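Local coordinates for mitogen-activated protein kinase, putative (Map kinase-like protein) (Leishmania major, PDB 3PG1) that probably acts as an ATP-dependent serine/threonine protein kinase of the MAP kinase family in the parasite, at residues V247-F261 and A298-S310. Residues are numbered along the deposited sequence; the frame is centred on the assembly and turned at random. Where two conformers were deposited one is given.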
loop_
_atom_site.group_PDB
_atom_site.type_symbol
_atom_site.label_atom_id
_atom_site.label_comp_id
_atom_site.label_asym_id
_atom_site.label_seq_id
_atom_site.Cartn_x
_atom_site.Cartn_y
_atom_site.Cartn_z
ATOM N N VAL A 247 -2.267 23.467 4.500
ATOM C CA VAL A 247 -3.066 24.686 4.317
ATOM C C VAL A 247 -2.265 25.819 3.633
ATOM O O VAL A 247 -2.812 26.502 2.781
ATOM C CB VAL A 247 -3.761 25.096 5.644
ATOM C CG1 VAL A 247 -4.253 26.537 5.613
ATOM C CG2 VAL A 247 -4.910 24.141 5.960
ATOM N N GLU A 248 -0.974 25.937 3.932
ATOM C CA GLU A 248 -0.059 26.883 3.292
ATOM C C GLU A 248 -0.069 26.684 1.779
ATOM O O GLU A 248 0.054 27.649 1.047
ATOM C CB GLU A 248 1.375 26.680 3.768
ATOM C CG GLU A 248 1.727 27.382 5.056
ATOM C CD GLU A 248 3.179 27.233 5.484
ATOM O OE1 GLU A 248 3.944 26.508 4.803
ATOM O OE2 GLU A 248 3.539 27.801 6.541
ATOM N N VAL A 249 -0.220 25.443 1.311
ATOM C CA VAL A 249 -0.249 25.129 -0.113
ATOM C C VAL A 249 -1.682 25.230 -0.643
ATOM O O VAL A 249 -1.923 26.007 -1.575
ATOM C CB VAL A 249 0.416 23.745 -0.416
ATOM C CG1 VAL A 249 0.019 23.207 -1.790
ATOM C CG2 VAL A 249 1.939 23.829 -0.283
ATOM N N VAL A 250 -2.623 24.471 -0.034
ATOM C CA VAL A 250 -4.002 24.374 -0.518
ATOM C C VAL A 250 -4.961 25.533 -0.154
ATOM O O VAL A 250 -6.014 25.677 -0.749
ATOM C CB VAL A 250 -4.632 22.977 -0.323
ATOM C CG1 VAL A 250 -3.715 21.858 -0.839
ATOM C CG2 VAL A 250 -5.020 22.741 1.144
ATOM N N GLY A 251 -4.606 26.326 0.805
ATOM C CA GLY A 251 -5.480 27.404 1.235
ATOM C C GLY A 251 -6.385 26.937 2.350
ATOM O O GLY A 251 -6.656 25.738 2.501
ATOM N N THR A 252 -6.827 27.890 3.146
ATOM C CA THR A 252 -7.663 27.657 4.320
ATOM C C THR A 252 -8.998 26.998 3.924
ATOM O O THR A 252 -9.754 27.590 3.164
ATOM C CB THR A 252 -7.842 28.987 5.072
ATOM O OG1 THR A 252 -6.555 29.481 5.457
ATOM C CG2 THR A 252 -8.746 28.858 6.292
ATOM N N PRO A 253 -9.318 25.790 4.426
ATOM C CA PRO A 253 -10.624 25.195 4.104
ATOM C C PRO A 253 -11.740 25.859 4.908
ATOM O O PRO A 253 -11.454 26.460 5.942
ATOM C CB PRO A 253 -10.446 23.732 4.550
ATOM C CG PRO A 253 -9.499 23.830 5.700
ATOM C CD PRO A 253 -8.531 24.914 5.321
ATOM N N LYS A 254 -13.007 25.753 4.453
ATOM C CA LYS A 254 -14.138 26.316 5.209
ATOM C C LYS A 254 -14.244 25.537 6.517
ATOM O O LYS A 254 -14.074 24.305 6.503
ATOM C CB LYS A 254 -15.444 26.157 4.421
ATOM C CG LYS A 254 -15.851 27.367 3.588
ATOM C CD LYS A 254 -17.364 27.659 3.693
ATOM C CE LYS A 254 -18.278 26.575 3.146
ATOM N NZ LYS A 254 -19.715 26.942 3.270
ATOM N N ILE A 255 -14.515 26.229 7.651
ATOM C CA ILE A 255 -14.639 25.560 8.960
ATOM C C ILE A 255 -15.723 24.470 8.928
ATOM O O ILE A 255 -15.549 23.412 9.539
ATOM C CB ILE A 255 -14.801 26.539 10.178
ATOM C CG1 ILE A 255 -14.944 25.801 11.549
ATOM C CG2 ILE A 255 -15.975 27.501 9.984
ATOM C CD1 ILE A 255 -13.753 24.737 11.967
ATOM N N GLU A 256 -16.805 24.717 8.167
ATOM C CA GLU A 256 -17.902 23.757 8.014
ATOM C C GLU A 256 -17.399 22.464 7.407
ATOM O O GLU A 256 -17.800 21.386 7.856
ATOM C CB GLU A 256 -19.070 24.359 7.215
ATOM C CG GLU A 256 -19.725 25.547 7.915
ATOM C CD GLU A 256 -19.184 26.932 7.601
ATOM O OE1 GLU A 256 -19.817 27.924 8.035
ATOM O OE2 GLU A 256 -18.133 27.035 6.926
ATOM N N ASP A 257 -16.422 22.559 6.468
ATOM C CA ASP A 257 -15.819 21.372 5.860
ATOM C C ASP A 257 -14.872 20.657 6.821
ATOM O O ASP A 257 -14.843 19.436 6.840
ATOM C CB ASP A 257 -15.148 21.707 4.508
ATOM C CG ASP A 257 -16.113 22.143 3.396
ATOM O OD1 ASP A 257 -17.346 21.963 3.559
ATOM O OD2 ASP A 257 -15.636 22.625 2.357
ATOM N N VAL A 258 -14.163 21.383 7.677
ATOM C CA VAL A 258 -13.279 20.763 8.663
ATOM C C VAL A 258 -14.094 19.914 9.661
ATOM O O VAL A 258 -13.725 18.773 9.950
ATOM C CB VAL A 258 -12.388 21.814 9.356
ATOM C CG1 VAL A 258 -11.554 21.217 10.482
ATOM C CG2 VAL A 258 -11.499 22.515 8.347
ATOM N N VAL A 259 -15.206 20.457 10.164
ATOM C CA VAL A 259 -16.017 19.724 11.137
ATOM C C VAL A 259 -16.604 18.463 10.570
ATOM O O VAL A 259 -16.637 17.472 11.278
ATOM C CB VAL A 259 -16.971 20.552 12.055
ATOM C CG1 VAL A 259 -16.486 21.982 12.265
ATOM C CG2 VAL A 259 -18.412 20.505 11.583
ATOM N N MET A 260 -16.950 18.448 9.260
ATOM C CA MET A 260 -17.441 17.229 8.623
ATOM C C MET A 260 -16.399 16.087 8.495
ATOM O O MET A 260 -16.804 14.944 8.361
ATOM C CB MET A 260 -17.947 17.493 7.192
ATOM C CG MET A 260 -19.112 18.407 7.129
ATOM S SD MET A 260 -19.633 18.541 5.377
ATOM C CE MET A 260 -20.870 19.616 5.581
ATOM N N PHE A 261 -15.105 16.387 8.428
ATOM C CA PHE A 261 -14.179 15.270 8.271
ATOM C C PHE A 261 -13.072 15.226 9.337
ATOM O O PHE A 261 -11.912 14.933 9.034
ATOM C CB PHE A 261 -13.762 15.019 6.781
ATOM C CG PHE A 261 -13.316 16.250 6.041
ATOM C CD1 PHE A 261 -11.984 16.654 6.070
ATOM C CD2 PHE A 261 -14.230 17.044 5.362
ATOM C CE1 PHE A 261 -11.576 17.821 5.425
ATOM C CE2 PHE A 261 -13.816 18.229 4.743
ATOM C CZ PHE A 261 -12.498 18.625 4.804
ATOM N N ALA A 298 -3.298 19.611 -8.259
ATOM C CA ALA A 298 -4.190 20.481 -7.425
ATOM C C ALA A 298 -5.547 19.776 -7.176
ATOM O O ALA A 298 -6.112 19.880 -6.096
ATOM C CB ALA A 298 -4.427 21.813 -8.149
ATOM N N LYS A 299 -6.037 19.036 -8.162
ATOM C CA LYS A 299 -7.302 18.272 -7.999
ATOM C C LYS A 299 -7.196 17.069 -7.101
ATOM O O LYS A 299 -8.154 16.721 -6.427
ATOM C CB LYS A 299 -7.876 17.924 -9.349
ATOM C CG LYS A 299 -8.393 19.207 -10.044
ATOM C CD LYS A 299 -8.634 19.016 -11.541
ATOM C CE LYS A 299 -9.133 20.360 -12.088
ATOM N NZ LYS A 299 -9.259 20.340 -13.585
ATOM N N MET A 300 -6.026 16.412 -7.086
ATOM C CA MET A 300 -5.790 15.274 -6.182
ATOM C C MET A 300 -5.610 15.794 -4.764
ATOM O O MET A 300 -5.834 15.050 -3.820
ATOM C CB MET A 300 -4.510 14.516 -6.576
ATOM C CG MET A 300 -4.624 13.930 -8.004
ATOM S SD MET A 300 -3.032 13.315 -8.655
ATOM C CE MET A 300 -3.035 11.770 -8.007
ATOM N N LEU A 301 -5.078 17.017 -4.629
ATOM C CA LEU A 301 -4.779 17.543 -3.281
ATOM C C LEU A 301 -5.839 18.514 -2.796
ATOM O O LEU A 301 -5.508 19.559 -2.223
ATOM C CB LEU A 301 -3.357 18.151 -3.247
ATOM C CG LEU A 301 -2.187 17.139 -3.509
ATOM C CD1 LEU A 301 -0.869 17.866 -3.577
ATOM C CD2 LEU A 301 -2.143 16.026 -2.451
ATOM N N GLU A 302 -7.130 18.158 -3.005
ATOM C CA GLU A 302 -8.227 18.943 -2.444
ATOM C C GLU A 302 -8.299 18.565 -0.980
ATOM O O GLU A 302 -8.365 17.382 -0.675
ATOM C CB GLU A 302 -9.595 18.621 -3.106
ATOM C CG GLU A 302 -9.791 19.418 -4.371
ATOM C CD GLU A 302 -10.122 20.891 -4.201
ATOM O OE1 GLU A 302 -10.410 21.344 -3.070
ATOM O OE2 GLU A 302 -10.143 21.581 -5.240
ATOM N N PHE A 303 -8.323 19.559 -0.097
ATOM C CA PHE A 303 -8.371 19.322 1.354
ATOM C C PHE A 303 -9.615 18.495 1.704
ATOM O O PHE A 303 -9.551 17.528 2.467
ATOM C CB PHE A 303 -8.429 20.682 2.083
ATOM C CG PHE A 303 -8.260 20.575 3.580
ATOM C CD1 PHE A 303 -7.010 20.741 4.168
ATOM C CD2 PHE A 303 -9.345 20.266 4.401
ATOM C CE1 PHE A 303 -6.855 20.646 5.564
ATOM C CE2 PHE A 303 -9.184 20.141 5.796
ATOM C CZ PHE A 303 -7.948 20.369 6.367
ATOM N N ASN A 304 -10.743 18.866 1.130
ATOM C CA ASN A 304 -11.995 18.177 1.426
ATOM C C ASN A 304 -12.183 16.992 0.452
ATOM O O ASN A 304 -12.311 17.236 -0.752
ATOM C CB ASN A 304 -13.170 19.184 1.315
ATOM C CG ASN A 304 -14.539 18.588 1.544
ATOM O OD1 ASN A 304 -14.665 17.392 1.746
ATOM N ND2 ASN A 304 -15.600 19.421 1.604
ATOM N N PRO A 305 -12.283 15.718 0.950
ATOM C CA PRO A 305 -12.496 14.564 0.038
ATOM C C PRO A 305 -13.765 14.635 -0.815
ATOM O O PRO A 305 -13.781 14.076 -1.915
ATOM C CB PRO A 305 -12.584 13.368 1.005
ATOM C CG PRO A 305 -12.970 13.957 2.271
ATOM C CD PRO A 305 -12.224 15.255 2.351
ATOM N N GLN A 306 -14.800 15.363 -0.362
ATOM C CA GLN A 306 -16.039 15.501 -1.165
ATOM C C GLN A 306 -15.747 16.185 -2.524
ATOM O O GLN A 306 -16.529 15.988 -3.428
ATOM C CB GLN A 306 -17.070 16.382 -0.432
ATOM C CG GLN A 306 -17.407 15.800 0.937
ATOM C CD GLN A 306 -18.256 16.666 1.790
ATOM O OE1 GLN A 306 -18.129 17.900 1.826
ATOM N NE2 GLN A 306 -19.114 16.023 2.561
ATOM N N ARG A 307 -14.650 16.987 -2.652
ATOM C CA ARG A 307 -14.298 17.709 -3.904
ATOM C C ARG A 307 -13.059 17.111 -4.553
ATOM O O ARG A 307 -12.580 17.676 -5.546
ATOM C CB ARG A 307 -13.923 19.202 -3.587
ATOM C CG ARG A 307 -15.017 20.077 -3.085
ATOM C CD ARG A 307 -14.552 21.507 -2.777
ATOM N NE ARG A 307 -14.985 21.866 -1.414
ATOM C CZ ARG A 307 -16.163 22.397 -1.106
ATOM N NH1 ARG A 307 -17.015 22.743 -2.061
ATOM N NH2 ARG A 307 -16.483 22.625 0.155
ATOM N N ARG A 308 -12.480 16.076 -3.949
ATOM C CA ARG A 308 -11.240 15.420 -4.411
ATOM C C ARG A 308 -11.509 14.517 -5.630
ATOM O O ARG A 308 -12.501 13.754 -5.683
ATOM C CB ARG A 308 -10.541 14.676 -3.259
ATOM C CG ARG A 308 -9.040 14.345 -3.558
ATOM C CD ARG A 308 -8.374 13.651 -2.354
ATOM N NE ARG A 308 -8.525 14.497 -1.143
ATOM C CZ ARG A 308 -8.748 14.045 0.095
ATOM N NH1 ARG A 308 -8.764 12.740 0.338
ATOM N NH2 ARG A 308 -8.883 14.897 1.107
ATOM N N ILE A 309 -10.643 14.633 -6.619
ATOM C CA ILE A 309 -10.838 13.926 -7.896
ATOM C C ILE A 309 -10.823 12.394 -7.677
ATOM O O ILE A 309 -10.017 11.907 -6.909
ATOM C CB ILE A 309 -9.826 14.402 -8.974
ATOM C CG1 ILE A 309 -10.208 13.897 -10.409
ATOM C CG2 ILE A 309 -8.362 13.958 -8.610
ATOM C CD1 ILE A 309 -9.337 14.549 -11.567
ATOM N N SER A 310 -11.756 11.663 -8.298
ATOM C CA SER A 310 -11.836 10.212 -8.172
ATOM C C SER A 310 -10.749 9.543 -9.033
ATOM O O SER A 310 -10.167 10.205 -9.896
ATOM C CB SER A 310 -13.221 9.727 -8.601
ATOM O OG SER A 310 -13.401 9.999 -9.987
#
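Phe303 packs its ring against Val247, Val250, Pro253 and Val258, from helix 239-250, helix 255-260 and their link. Its CB meets Val250 CG2 at 4.1 Å, and CG anti to the backbone N (chi1 -171°) carries the ring on toward Pro253. Pro253 CG lies 3.7 Å from the Phe303 ring centroid and 12° off its normal, which defines a CH-pi contact over one face. Along the rim, CD1 touches Val250 CG2, CE1 meets Val247 CG2, and Phe303 CE2 is 3.4 Å from Phe261 CE1; the tip, Phe303 CZ, lies 3.9 Å from Pro253 CG. In the modelled conformer of Phe261, the Phe261 and Phe303 rings meet rim to rim, planes 53° apart, and Pro305 CD sits over the Phe261 face, 3.8 Å from that ring's centroid. Asp257 OD2 and Arg307 NH2 form a salt bridge whose modelled 2.4 Å is implausibly short, leaving its geometry doubtful. Asn304 OD1 accepts from Gln306 N (2.9 Å) in an Asx turn, while Asn304 ND2 donates to Gln306 OE1 at 3.0 Å, fixing the amide's rotation. The contact joins the turn after helix 291-300 to two C-lobe helices; there Arg308 grips Glu302 O and pairs with Glu203 of the Ala-Pro-Glu motif in helix 202-205, a salt bridge familiar in protein kinases.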